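Local coordinates for transcriptional regulator (Cytophaga hutchinsonii, PDB 3F0C), which probably binds DNA as a dimeric TetR-family regulator of transcription, with an N-terminal helix-turn-helix head and an all-helical body, at residues K12-I17 with L48-F52; A19-F24 with E36-V41; D83-L88 with T145-K149; V92-S96 with D189-C193; E131-A136 with A157-V161. All coordinates share one frame; numbering follows the deposited sequence.

Contact 1 of 5, residues K12-I17 with L48-F52; sequences KLELII and LYYYF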
# COMPACT_ATOMS: atom_id res chain seq x y z
N LYS A 12 12.91 -14.58 -33.77
CA LYS A 12 12.40 -13.24 -34.19
C LYS A 12 11.47 -12.69 -33.14
O LYS A 12 11.40 -11.50 -32.91
CB LYS A 12 11.59 -13.30 -35.47
CG LYS A 12 12.36 -13.68 -36.72
CD LYS A 12 11.74 -13.07 -37.98
CE LYS A 12 11.51 -14.13 -39.07
NZ LYS A 12 10.88 -13.59 -40.32
N LEU A 13 10.72 -13.58 -32.53
CA LEU A 13 9.95 -13.22 -31.36
C LEU A 13 10.80 -12.36 -30.43
O LEU A 13 10.47 -11.23 -30.16
CB LEU A 13 9.48 -14.50 -30.66
CG LEU A 13 8.08 -14.45 -30.11
CD1 LEU A 13 7.12 -14.41 -31.26
CD2 LEU A 13 7.83 -15.66 -29.27
N GLU A 14 11.95 -12.89 -30.05
CA GLU A 14 12.85 -12.24 -29.12
C GLU A 14 13.21 -10.86 -29.65
O GLU A 14 13.18 -9.91 -28.91
CB GLU A 14 14.10 -13.10 -28.92
CG GLU A 14 13.91 -14.50 -28.22
CD GLU A 14 12.65 -15.29 -28.65
OE1 GLU A 14 12.72 -16.36 -29.38
OE2 GLU A 14 11.56 -14.80 -28.24
N LEU A 15 13.53 -10.75 -30.93
CA LEU A 15 13.68 -9.44 -31.54
C LEU A 15 12.47 -8.57 -31.35
O LEU A 15 12.59 -7.42 -31.03
CB LEU A 15 13.91 -9.51 -33.05
CG LEU A 15 15.37 -9.67 -33.43
CD1 LEU A 15 15.75 -11.16 -33.44
CD2 LEU A 15 15.61 -9.00 -34.76
N ILE A 16 11.29 -9.10 -31.59
CA ILE A 16 10.13 -8.24 -31.51
C ILE A 16 9.95 -7.80 -30.05
O ILE A 16 9.72 -6.60 -29.76
CB ILE A 16 8.88 -8.92 -32.01
CG1 ILE A 16 9.06 -9.31 -33.48
CG2 ILE A 16 7.71 -7.96 -31.88
CD1 ILE A 16 8.04 -10.31 -33.97
N ILE A 17 10.09 -8.74 -29.13
CA ILE A 17 10.03 -8.40 -27.74
C ILE A 17 11.06 -7.28 -27.35
O ILE A 17 10.75 -6.33 -26.58
CB ILE A 17 10.23 -9.64 -26.86
CG1 ILE A 17 8.93 -10.48 -26.79
CG2 ILE A 17 10.64 -9.23 -25.47
CD1 ILE A 17 8.88 -11.67 -27.72
N LEU A 48 4.20 -8.69 -38.16
CA LEU A 48 4.15 -8.52 -36.71
C LEU A 48 2.93 -9.23 -36.12
O LEU A 48 3.04 -9.95 -35.13
CB LEU A 48 4.12 -7.03 -36.35
CG LEU A 48 4.35 -6.69 -34.87
CD1 LEU A 48 5.71 -7.18 -34.41
CD2 LEU A 48 4.20 -5.20 -34.64
N TYR A 49 1.77 -9.01 -36.74
CA TYR A 49 0.55 -9.63 -36.28
C TYR A 49 0.60 -11.16 -36.26
O TYR A 49 -0.08 -11.77 -35.45
CB TYR A 49 -0.64 -9.14 -37.11
CG TYR A 49 -1.03 -7.74 -36.77
CD1 TYR A 49 -0.95 -7.30 -35.47
CD2 TYR A 49 -1.50 -6.87 -37.74
CE1 TYR A 49 -1.29 -6.03 -35.15
CE2 TYR A 49 -1.85 -5.58 -37.41
CZ TYR A 49 -1.74 -5.16 -36.11
OH TYR A 49 -2.05 -3.88 -35.71
N TYR A 50 1.42 -11.78 -37.11
CA TYR A 50 1.67 -13.22 -36.89
C TYR A 50 2.15 -13.56 -35.46
O TYR A 50 1.77 -14.59 -34.93
CB TYR A 50 2.68 -13.76 -37.92
CG TYR A 50 3.14 -15.19 -37.70
CD1 TYR A 50 2.60 -16.25 -38.42
CD2 TYR A 50 4.15 -15.47 -36.82
CE1 TYR A 50 3.06 -17.56 -38.22
CE2 TYR A 50 4.61 -16.73 -36.63
CZ TYR A 50 4.07 -17.78 -37.32
OH TYR A 50 4.57 -19.02 -37.10
N TYR A 51 2.96 -12.69 -34.87
CA TYR A 51 3.47 -12.91 -33.52
C TYR A 51 2.54 -12.31 -32.48
O TYR A 51 2.27 -12.92 -31.45
CB TYR A 51 4.88 -12.33 -33.38
CG TYR A 51 5.86 -12.83 -34.42
CD1 TYR A 51 6.61 -13.98 -34.19
CD2 TYR A 51 6.03 -12.16 -35.62
CE1 TYR A 51 7.51 -14.44 -35.13
CE2 TYR A 51 6.92 -12.62 -36.57
CZ TYR A 51 7.66 -13.76 -36.32
OH TYR A 51 8.55 -14.21 -37.27
N PHE A 52 2.06 -11.10 -32.75
CA PHE A 52 1.16 -10.41 -31.83
C PHE A 52 0.01 -9.75 -32.58
O PHE A 52 0.22 -9.05 -33.57
CB PHE A 52 1.93 -9.37 -31.02
CG PHE A 52 3.16 -9.90 -30.35
CD1 PHE A 52 3.12 -10.35 -29.04
CD2 PHE A 52 4.37 -9.96 -31.03
CE1 PHE A 52 4.25 -10.85 -28.42
CE2 PHE A 52 5.50 -10.45 -30.42
CZ PHE A 52 5.44 -10.90 -29.11

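Contact 2 of 5, residues A19-F24 with E36-V41; sequences AAQKRF and EIASDV. With SO4 (sulfate ion), chain B.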
# COMPACT_ATOMS: atom_id res chain seq x y z
N ALA A 19 12.72 -4.92 -29.23
CA ALA A 19 12.28 -3.76 -29.90
C ALA A 19 11.24 -3.14 -29.02
O ALA A 19 11.38 -2.01 -28.55
CB ALA A 19 11.70 -4.17 -31.25
N ALA A 20 10.19 -3.91 -28.77
CA ALA A 20 9.04 -3.45 -27.98
C ALA A 20 9.49 -2.89 -26.64
O ALA A 20 9.09 -1.83 -26.27
CB ALA A 20 8.05 -4.60 -27.78
N GLN A 21 10.34 -3.62 -25.94
CA GLN A 21 10.84 -3.24 -24.63
C GLN A 21 11.41 -1.83 -24.63
O GLN A 21 11.10 -1.00 -23.79
CB GLN A 21 11.93 -4.23 -24.20
CG GLN A 21 12.58 -3.89 -22.88
CD GLN A 21 13.07 -5.11 -22.12
OE1 GLN A 21 13.22 -6.20 -22.67
NE2 GLN A 21 13.32 -4.94 -20.84
N LYS A 22 12.26 -1.58 -25.60
CA LYS A 22 12.87 -0.29 -25.72
C LYS A 22 11.86 0.78 -26.00
O LYS A 22 11.92 1.85 -25.41
CB LYS A 22 13.90 -0.30 -26.83
CG LYS A 22 15.05 -1.23 -26.53
CD LYS A 22 16.16 -1.19 -27.57
CE LYS A 22 17.35 -2.08 -27.10
NZ LYS A 22 18.65 -2.01 -27.89
N ARG A 23 10.95 0.52 -26.93
CA ARG A 23 9.94 1.54 -27.27
C ARG A 23 9.17 1.93 -26.06
O ARG A 23 8.94 3.10 -25.80
CB ARG A 23 8.88 1.03 -28.23
CG ARG A 23 9.31 0.96 -29.65
CD ARG A 23 8.94 2.18 -30.42
NE ARG A 23 9.92 2.36 -31.48
CZ ARG A 23 10.19 3.50 -32.05
NH1 ARG A 23 11.12 3.55 -32.99
NH2 ARG A 23 9.51 4.59 -31.69
N PHE A 24 8.71 0.91 -25.36
CA PHE A 24 7.88 1.15 -24.24
C PHE A 24 8.72 1.81 -23.15
O PHE A 24 8.24 2.68 -22.44
CB PHE A 24 7.31 -0.17 -23.75
CG PHE A 24 6.38 -0.87 -24.72
CD1 PHE A 24 5.52 -0.17 -25.54
CD2 PHE A 24 6.34 -2.26 -24.74
CE1 PHE A 24 4.64 -0.85 -26.40
CE2 PHE A 24 5.47 -2.95 -25.59
CZ PHE A 24 4.61 -2.25 -26.42
N GLU A 36 5.32 1.38 -35.63
CA GLU A 36 6.67 1.71 -35.19
C GLU A 36 7.51 0.46 -34.93
O GLU A 36 8.61 0.35 -35.44
CB GLU A 36 6.65 2.58 -33.90
CG GLU A 36 6.44 4.07 -34.15
CD GLU A 36 5.94 4.88 -32.92
OE1 GLU A 36 5.86 4.35 -31.79
OE2 GLU A 36 5.63 6.08 -33.11
N ILE A 37 6.97 -0.46 -34.13
CA ILE A 37 7.72 -1.67 -33.72
C ILE A 37 8.06 -2.52 -34.91
O ILE A 37 9.13 -3.10 -34.97
CB ILE A 37 6.93 -2.55 -32.72
CG1 ILE A 37 6.49 -1.70 -31.51
CG2 ILE A 37 7.78 -3.71 -32.24
CD1 ILE A 37 6.55 -2.42 -30.15
N ALA A 38 7.14 -2.57 -35.86
CA ALA A 38 7.40 -3.25 -37.10
C ALA A 38 8.63 -2.59 -37.75
O ALA A 38 9.64 -3.23 -37.99
CB ALA A 38 6.20 -3.19 -37.99
N SER A 39 8.56 -1.29 -37.99
CA SER A 39 9.72 -0.56 -38.53
C SER A 39 11.03 -1.02 -37.88
O SER A 39 12.02 -1.26 -38.56
CB SER A 39 9.59 0.96 -38.33
OG SER A 39 8.77 1.54 -39.33
N ASP A 40 11.01 -1.12 -36.55
CA ASP A 40 12.23 -1.31 -35.77
C ASP A 40 12.89 -2.63 -36.12
O ASP A 40 14.07 -2.68 -36.46
CB ASP A 40 11.93 -1.23 -34.27
CG ASP A 40 11.46 0.17 -33.84
OD1 ASP A 40 10.99 0.93 -34.73
OD2 ASP A 40 11.58 0.52 -32.62
N VAL A 41 12.10 -3.69 -36.07
CA VAL A 41 12.55 -5.01 -36.45
C VAL A 41 12.67 -5.17 -37.99
O VAL A 41 13.18 -6.17 -38.47
CB VAL A 41 11.59 -6.09 -35.87
CG1 VAL A 41 11.80 -6.28 -34.36
CG2 VAL A 41 10.13 -5.74 -36.16
S SO4 B . 11.57 7.07 -33.64
O1 SO4 B . 11.05 6.67 -34.96
O2 SO4 B . 12.05 8.45 -33.75
O3 SO4 B . 10.49 7.01 -32.66
O4 SO4 B . 12.68 6.22 -33.20

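Contact 3 of 5, residues D83-L88 with T145-K149; sequences DATALL and TKEFK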
# COMPACT_ATOMS: atom_id res chain seq x y z
N ASP A 83 26.15 -14.19 2.63
CA ASP A 83 25.36 -14.74 3.75
C ASP A 83 23.85 -14.46 3.61
O ASP A 83 23.43 -13.82 2.64
CB ASP A 83 25.96 -14.33 5.11
CG ASP A 83 25.51 -12.95 5.60
OD1 ASP A 83 26.07 -12.50 6.64
OD2 ASP A 83 24.59 -12.34 5.00
N ALA A 84 23.03 -14.97 4.54
CA ALA A 84 21.56 -14.78 4.46
C ALA A 84 21.21 -13.31 4.41
O ALA A 84 20.42 -12.89 3.56
CB ALA A 84 20.86 -15.43 5.64
N THR A 85 21.80 -12.55 5.33
CA THR A 85 21.63 -11.08 5.39
C THR A 85 22.01 -10.36 4.06
O THR A 85 21.18 -9.68 3.45
CB THR A 85 22.41 -10.52 6.60
OG1 THR A 85 22.14 -11.35 7.75
CG2 THR A 85 22.01 -9.10 6.92
N ALA A 86 23.25 -10.55 3.59
CA ALA A 86 23.69 -9.92 2.35
C ALA A 86 22.77 -10.24 1.18
O ALA A 86 22.61 -9.41 0.29
CB ALA A 86 25.10 -10.33 2.00
N LEU A 87 22.20 -11.45 1.17
CA LEU A 87 21.29 -11.88 0.09
C LEU A 87 19.98 -11.09 0.21
O LEU A 87 19.48 -10.50 -0.77
CB LEU A 87 21.00 -13.39 0.15
CG LEU A 87 22.09 -14.34 -0.34
CD1 LEU A 87 21.93 -15.70 0.29
CD2 LEU A 87 22.08 -14.44 -1.86
N LEU A 88 19.46 -11.07 1.43
CA LEU A 88 18.20 -10.42 1.69
C LEU A 88 18.26 -8.96 1.23
O LEU A 88 17.32 -8.44 0.60
CB LEU A 88 17.89 -10.48 3.16
CG LEU A 88 16.44 -10.85 3.44
CD1 LEU A 88 16.28 -12.36 3.53
CD2 LEU A 88 15.98 -10.18 4.73
N THR A 145 21.95 -21.69 8.36
CA THR A 145 23.17 -20.92 8.58
C THR A 145 23.23 -20.30 9.99
O THR A 145 24.29 -19.85 10.44
CB THR A 145 23.29 -19.80 7.51
OG1 THR A 145 24.67 -19.49 7.29
CG2 THR A 145 22.55 -18.57 7.94
N LYS A 146 22.08 -20.25 10.65
CA LYS A 146 21.92 -19.81 12.05
C LYS A 146 22.04 -18.30 12.23
O LYS A 146 22.28 -17.82 13.33
CB LYS A 146 22.84 -20.59 13.00
CG LYS A 146 22.47 -22.08 13.13
CD LYS A 146 23.41 -22.84 14.07
CE LYS A 146 23.00 -24.30 14.18
NZ LYS A 146 23.91 -25.07 15.07
N GLU A 147 21.83 -17.54 11.15
CA GLU A 147 21.79 -16.08 11.22
C GLU A 147 20.41 -15.62 11.69
O GLU A 147 20.28 -14.66 12.44
CB GLU A 147 22.12 -15.46 9.87
CG GLU A 147 23.53 -15.72 9.36
CD GLU A 147 23.68 -15.40 7.88
OE1 GLU A 147 23.38 -14.25 7.48
OE2 GLU A 147 24.08 -16.28 7.10
N PHE A 148 19.38 -16.33 11.25
CA PHE A 148 18.02 -16.00 11.62
C PHE A 148 17.47 -17.08 12.54
O PHE A 148 17.74 -18.25 12.36
CB PHE A 148 17.11 -15.90 10.38
CG PHE A 148 17.69 -15.11 9.21
CD1 PHE A 148 18.50 -14.00 9.40
CD2 PHE A 148 17.35 -15.45 7.91
CE1 PHE A 148 18.99 -13.29 8.30
CE2 PHE A 148 17.84 -14.74 6.82
CZ PHE A 148 18.66 -13.66 7.02
N LYS A 149 16.65 -16.66 13.50
CA LYS A 149 15.93 -17.59 14.39
C LYS A 149 14.77 -18.25 13.63
O LYS A 149 14.15 -17.59 12.79
CB LYS A 149 15.40 -16.81 15.59
CG LYS A 149 16.47 -16.28 16.52
CD LYS A 149 15.87 -15.48 17.71
CE LYS A 149 16.97 -14.99 18.60
NZ LYS A 149 16.34 -14.24 19.68

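Contact 4 of 5, residues V92-S96 with D189-C193; sequences VKLRS and DKNMC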
# COMPACT_ATOMS: atom_id res chain seq x y z
N VAL A 92 16.31 -6.95 -1.85
CA VAL A 92 15.56 -5.73 -1.75
C VAL A 92 15.99 -4.77 -2.86
O VAL A 92 15.13 -4.22 -3.56
CB VAL A 92 15.71 -5.04 -0.39
CG1 VAL A 92 14.76 -3.88 -0.32
CG2 VAL A 92 15.41 -5.98 0.73
N LYS A 93 17.30 -4.59 -3.05
CA LYS A 93 17.80 -3.71 -4.11
C LYS A 93 17.26 -4.16 -5.45
O LYS A 93 16.87 -3.35 -6.29
CB LYS A 93 19.32 -3.68 -4.15
CG LYS A 93 20.01 -3.00 -2.89
CD LYS A 93 21.60 -2.98 -2.89
CE LYS A 93 22.17 -2.27 -1.61
NZ LYS A 93 23.68 -2.23 -1.54
N LEU A 94 17.24 -5.46 -5.66
CA LEU A 94 16.92 -5.96 -6.95
C LEU A 94 15.43 -5.78 -7.13
O LEU A 94 14.97 -5.37 -8.21
CB LEU A 94 17.31 -7.41 -7.06
CG LEU A 94 17.34 -7.95 -8.48
CD1 LEU A 94 18.37 -7.18 -9.23
CD2 LEU A 94 17.65 -9.51 -8.55
N ARG A 95 14.66 -6.10 -6.10
CA ARG A 95 13.21 -5.94 -6.17
C ARG A 95 12.85 -4.49 -6.48
O ARG A 95 11.96 -4.21 -7.28
CB ARG A 95 12.56 -6.37 -4.85
CG ARG A 95 11.04 -6.47 -4.91
CD ARG A 95 10.58 -7.15 -6.19
NE ARG A 95 9.13 -7.33 -6.22
CZ ARG A 95 8.29 -6.56 -6.91
NH1 ARG A 95 6.99 -6.80 -6.88
NH2 ARG A 95 8.76 -5.54 -7.62
N SER A 96 13.56 -3.58 -5.83
CA SER A 96 13.39 -2.14 -6.04
C SER A 96 13.62 -1.74 -7.49
O SER A 96 12.86 -1.00 -8.07
CB SER A 96 14.41 -1.42 -5.15
OG SER A 96 14.07 -0.10 -4.91
N ASP A 189 13.56 3.52 -3.14
CA ASP A 189 14.71 2.70 -2.80
C ASP A 189 15.13 2.90 -1.32
O ASP A 189 15.23 1.93 -0.57
CB ASP A 189 15.86 2.97 -3.76
CG ASP A 189 17.06 2.06 -3.49
OD1 ASP A 189 17.02 0.84 -3.86
OD2 ASP A 189 18.05 2.60 -2.89
N LYS A 190 15.30 4.14 -0.89
CA LYS A 190 15.78 4.38 0.46
C LYS A 190 14.84 3.88 1.57
O LYS A 190 15.28 3.34 2.60
CB LYS A 190 16.19 5.86 0.60
CG LYS A 190 17.58 6.11 -0.08
CD LYS A 190 17.89 7.54 -0.45
CE LYS A 190 19.41 7.78 -0.67
NZ LYS A 190 20.11 8.65 0.36
N ASN A 191 13.54 4.00 1.33
CA ASN A 191 12.52 3.40 2.20
C ASN A 191 12.53 1.88 2.29
O ASN A 191 12.44 1.31 3.37
CB ASN A 191 11.15 3.77 1.67
CG ASN A 191 10.77 5.15 2.01
OD1 ASN A 191 10.82 5.53 3.18
ND2 ASN A 191 10.36 5.93 1.00
N MSE A 192 12.57 1.23 1.13
CA MSE A 192 12.63 -0.21 1.07
C MSE A 192 13.80 -0.81 1.85
O MSE A 192 13.70 -1.91 2.32
CB MSE A 192 12.58 -0.72 -0.37
CG MSE A 192 11.14 -0.79 -0.90
SE MSE A 192 10.87 -1.39 -2.79
CE MSE A 192 11.37 -3.33 -2.71
N CYS A 193 14.88 -0.05 2.01
CA CYS A 193 15.99 -0.49 2.85
C CYS A 193 15.59 -0.41 4.32
O CYS A 193 15.60 -1.41 5.04
CB CYS A 193 17.23 0.37 2.60
SG CYS A 193 17.76 0.42 0.87

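Contact 5 of 5, residues E131-A136 with A157-V161; sequences EVEIVA and AEFLV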
# COMPACT_ATOMS: atom_id res chain seq x y z
N GLU A 131 7.88 -14.76 -5.26
CA GLU A 131 8.72 -13.86 -4.50
C GLU A 131 8.75 -14.25 -3.05
O GLU A 131 9.81 -14.29 -2.44
CB GLU A 131 8.18 -12.45 -4.63
CG GLU A 131 9.10 -11.32 -4.13
CD GLU A 131 8.54 -9.93 -4.43
OE1 GLU A 131 7.55 -9.82 -5.21
OE2 GLU A 131 9.08 -8.94 -3.86
N VAL A 132 7.57 -14.51 -2.50
CA VAL A 132 7.48 -14.95 -1.12
C VAL A 132 8.33 -16.20 -0.98
O VAL A 132 9.13 -16.31 -0.02
CB VAL A 132 6.02 -15.23 -0.70
CG1 VAL A 132 5.96 -15.98 0.62
CG2 VAL A 132 5.27 -13.90 -0.56
N GLU A 133 8.22 -17.10 -1.96
CA GLU A 133 8.99 -18.35 -1.93
C GLU A 133 10.50 -18.08 -1.98
O GLU A 133 11.25 -18.60 -1.15
CB GLU A 133 8.66 -19.26 -3.10
CG GLU A 133 7.26 -19.83 -3.16
CD GLU A 133 6.87 -20.63 -1.93
OE1 GLU A 133 7.78 -21.39 -1.43
OE2 GLU A 133 5.67 -20.53 -1.48
N ILE A 134 10.96 -17.28 -2.95
CA ILE A 134 12.38 -16.98 -2.95
C ILE A 134 12.79 -16.52 -1.56
O ILE A 134 13.76 -17.04 -0.96
CB ILE A 134 12.76 -15.92 -3.95
CG1 ILE A 134 12.65 -16.45 -5.38
CG2 ILE A 134 14.15 -15.45 -3.69
CD1 ILE A 134 12.39 -15.31 -6.40
N VAL A 135 12.02 -15.61 -1.00
CA VAL A 135 12.39 -15.05 0.27
C VAL A 135 12.38 -16.15 1.37
O VAL A 135 13.30 -16.24 2.19
CB VAL A 135 11.53 -13.81 0.61
CG1 VAL A 135 11.65 -13.49 2.10
CG2 VAL A 135 11.98 -12.62 -0.29
N ALA A 136 11.37 -17.02 1.33
CA ALA A 136 11.28 -18.05 2.34
C ALA A 136 12.57 -18.87 2.31
O ALA A 136 13.00 -19.46 3.35
CB ALA A 136 10.06 -18.91 2.10
N ALA A 157 8.55 -14.22 5.53
CA ALA A 157 8.72 -14.05 4.09
C ALA A 157 7.65 -13.15 3.49
O ALA A 157 7.96 -12.15 2.86
CB ALA A 157 8.69 -15.39 3.43
N GLU A 158 6.38 -13.53 3.68
CA GLU A 158 5.22 -12.72 3.33
C GLU A 158 5.28 -11.33 3.86
O GLU A 158 4.88 -10.37 3.18
CB GLU A 158 4.02 -13.28 4.01
CG GLU A 158 3.34 -14.26 3.22
CD GLU A 158 1.86 -13.92 3.09
OE1 GLU A 158 1.26 -13.38 4.08
OE2 GLU A 158 1.31 -14.22 1.99
N PHE A 159 5.70 -11.23 5.11
CA PHE A 159 5.70 -9.94 5.76
C PHE A 159 6.66 -9.01 5.04
O PHE A 159 6.29 -7.90 4.65
CB PHE A 159 6.03 -10.06 7.25
CG PHE A 159 5.69 -8.82 8.05
CD1 PHE A 159 4.40 -8.30 8.03
CD2 PHE A 159 6.65 -8.20 8.84
CE1 PHE A 159 4.08 -7.18 8.78
CE2 PHE A 159 6.34 -7.10 9.58
CZ PHE A 159 5.05 -6.58 9.55
N LEU A 160 7.88 -9.49 4.82
CA LEU A 160 8.85 -8.68 4.13
C LEU A 160 8.32 -8.30 2.75
O LEU A 160 8.36 -7.13 2.36
CB LEU A 160 10.19 -9.40 4.01
CG LEU A 160 11.35 -8.54 3.53
CD1 LEU A 160 11.23 -8.33 2.09
CD2 LEU A 160 11.31 -7.21 4.18
N VAL A 161 7.79 -9.29 2.04
CA VAL A 161 7.31 -9.03 0.69
C VAL A 161 6.21 -7.96 0.76
O VAL A 161 6.31 -6.93 0.10
CB VAL A 161 6.94 -10.33 -0.04
CG1 VAL A 161 6.38 -10.05 -1.39
CG2 VAL A 161 8.18 -11.16 -0.20

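Contact 1 of 5, residues K12-I17 with L48-F52
K12 meets Y51 through the methylene part of its chain, which runs beside the tyrosine hydroxyl; CD lies 3.5 Å from Y51 OH. Next to it, L13 turns its CD1 methyl to the edge of the Y51 ring, near the ring plane, although the exact fit there is doubtful. I16 is the central residue on this side. With CG1 anti to the carbonyl carbon and CG2 anti to the backbone N (chi1 -60°), its two branches part company: CD1 is laid over one face of the Y51 ring in a CH-pi contact, while CG2 turns to L48 CD1 (3.3 Å) and to F52 CE2 (3.6 Å). The opposite face of Y51 is covered by its neighbour Y50, whose CD2 sits 3.7 Å above the ring plane, over its centre, so the phenol ring is held between the two. Without the Y51 ring, as with an alanine here, I16 CD1 would probably lose the surface it lies on, and a gap would open between L13 and helix 45-51. I17 closes the row, its CD1 reaching the edge of the F52 ring at CZ (3.8 Å); I17 and F52 also touch helix 55-78. The arrangement is that of a TetR-type DNA-binding head, in which the first helix packs against the end of helix 45-51, by position the probable recognition helix of the helix-turn-helix.

Contact 2 of 5, residues A19-F24 with E36-V41
The guanidinium of R23 is divided between a carboxylate of the partner helix and a bound sulfate, both met near its own plane. On one side NE and NH1 grip D40 side-on, converging on a single oxygen: R23 NE to D40 OD2 is 2.7 Å with an N-H...O angle of 162°, and R23 NH1 to the same OD2 is 3.1 Å. A further bond from NH1 to D40 OD1 is weak. The sulfate, probably from the crystallisation liquor, takes the outer edge, with R23 NH2 giving a straight bond to its O3 (2.8 Å) and NH1 a more bent one to O4. E36 comes from a different direction. Its CB and CG lie over one face of the guanidinium, and OE1 stands 3.7 Å from R23 NH2, well out of the plane, a long salt bridge of charges alone. The R23 chain turns at chi2 (-94°), which helps swing the planar group toward helix 34-41. Below this charged rim the contact is apolar. I37 enters as a knob among A19, A20, R23 and F24, its CD1 lying 3.6 Å from A20 CB, while A19 CB also packs on V41 CG1 (3.8 Å). I37 and A20 reach on to L58 of helix 55-78. The two short helix segments cross at 127° with axes 9.8 Å apart. This is the packing of the first helix on helix 34-41, the first helix of the helix-turn-helix in the TetR DNA-binding domain.

Contact 3 of 5, residues D83-L88 with T145-K149
The N-terminus of helix 84-106, capped by D83, is met by E147 from the loop that leaves helix 118-145 through a Schellman motif at K146. D83 OD2 accepts from A86 N (2.6 Å), the capping bond within its own helix. E147 comes in beside it with its chain extended beyond CG, and its OE1 takes two bonds from T85: the backbone N at 3.2 Å, on the syn side and 24° out of the carboxylate plane, and the hydroxyl OG1, also at 3.2 Å but close to the line of the CD-OE1 bond. A bond from A84 N to E147 OE2 is less certain. F148 follows with its ring against A84 and T85, meeting L88 CD1 at 4.3 Å through CE2, and it also packs on L200 of helix 183-201. Were E147 replaced by an alanine, T85 N and OG1 would probably be left without this acceptor and the loop less firmly tied to the helix start. The carboxylates of D83 and E147 are like charges 3.3 Å apart between OD1 and OE1; the amide N-H groups of the first helical turn probably offset this repulsion, although the pairing may also raise the proton affinity of one of them.

Contact 4 of 5, residues V92-S96 with D189-C193
M192 and V92 supply the apolar part of this antiparallel crossing. M192, a selenomethionine in the crystal, points its side chain at helix 84-106, and the bend at chi3 (69°) turns the terminal methyl CE toward R95 CG and S96 N, each 3.8 Å from it. The selenium itself passes beside the serine, with SE 4.0 Å from S96 OG. V92 CG1, anti to its own backbone N, packs one turn away against M192 CB (3.8 Å) and lies 3.5 Å from the carbonyl O of M192. From here M192 carries on to L164, V167 and R168 of helix 153-174. The two short segments cross at 147°, antiparallel in sense, with axes 9.8 Å apart, and join helices 84-106 and 183-201 in the helical C-terminal body of a TetR-type regulator; as in that family, helices 153-174 and 183-201 probably form much of the dimer interface, and N191 does pack on F159 of the second subunit. Polar contact between the segments is slight: S96 OG gives a weak bond to OD1 of the partly exposed D189 at 3.3 Å. R95 contributes to the pair through its aliphatic part, where CB and CG meet M192 CE, whereas its NE leads away into a salt bridge with E131 of helix 118-145, and its NH1 lies close to R168 NH1, a like charge.

Contact 5 of 5, residues E131-A136 with A157-V161
A157 meets V132, V135 and A136 where the two segments come closest. The A136 and A157 CA atoms are only 5.1 Å apart, and the small side chains allow A157 CB to come within 4.0 Å of A136 CB and 3.6 Å of the carbonyl O of V132. A chi1 of 164° turns V135 CG1 onto A157, 3.8 Å from its CB. V161 continues the apolar seam one turn on, its CB 4.0 Å from V132 CG2 and its CG2 facing V135 CG2. The axes of the short segments pass 8.6 Å apart at 122°, a close crossing with no hydrogen bond between them. At the far end E131 lays its carboxylate carbon CD 3.7 Å from V161 CG1; E131 OE2 takes a salt bridge from R95 NE and a hydrogen bond with Y91 OH of helix 84-106. The looser side is at E158, which is partly exposed and starts away from helix 118-145, touching V132 CG1 at 4.1 Å through CG; its side chain also packs on Y174 of the second subunit. Around this crossing of helices 118-145 and 153-174, Y91 of helix 84-106 packs on V135, L160 and V161, while F159 packs on N191 of the second subunit.

Overall arrangement
Contacts 1 and 2 share helix 12-27 and touch each other in the DNA-binding head, about 30 Å or more, centre to centre, from contacts 3, 4 and 5 in the body. Both are partly buried, but contact 1 is an aromatic and aliphatic cluster, whereas contact 2 adds a charged rim with a sulfate. Contacts 4 and 5 are the buried pair, with centres about 14 Å apart, and are joined by the salt bridge of R95 NE to E131 OE2; contact 5 has no hydrogen bond between its segments and is mainly apolar packing, contact 4 nearly so. Contact 3, partly buried like contacts 1 and 2, shares helix 84-106 with contact 4 but lies at its start, where carboxylates meet backbone N-H groups.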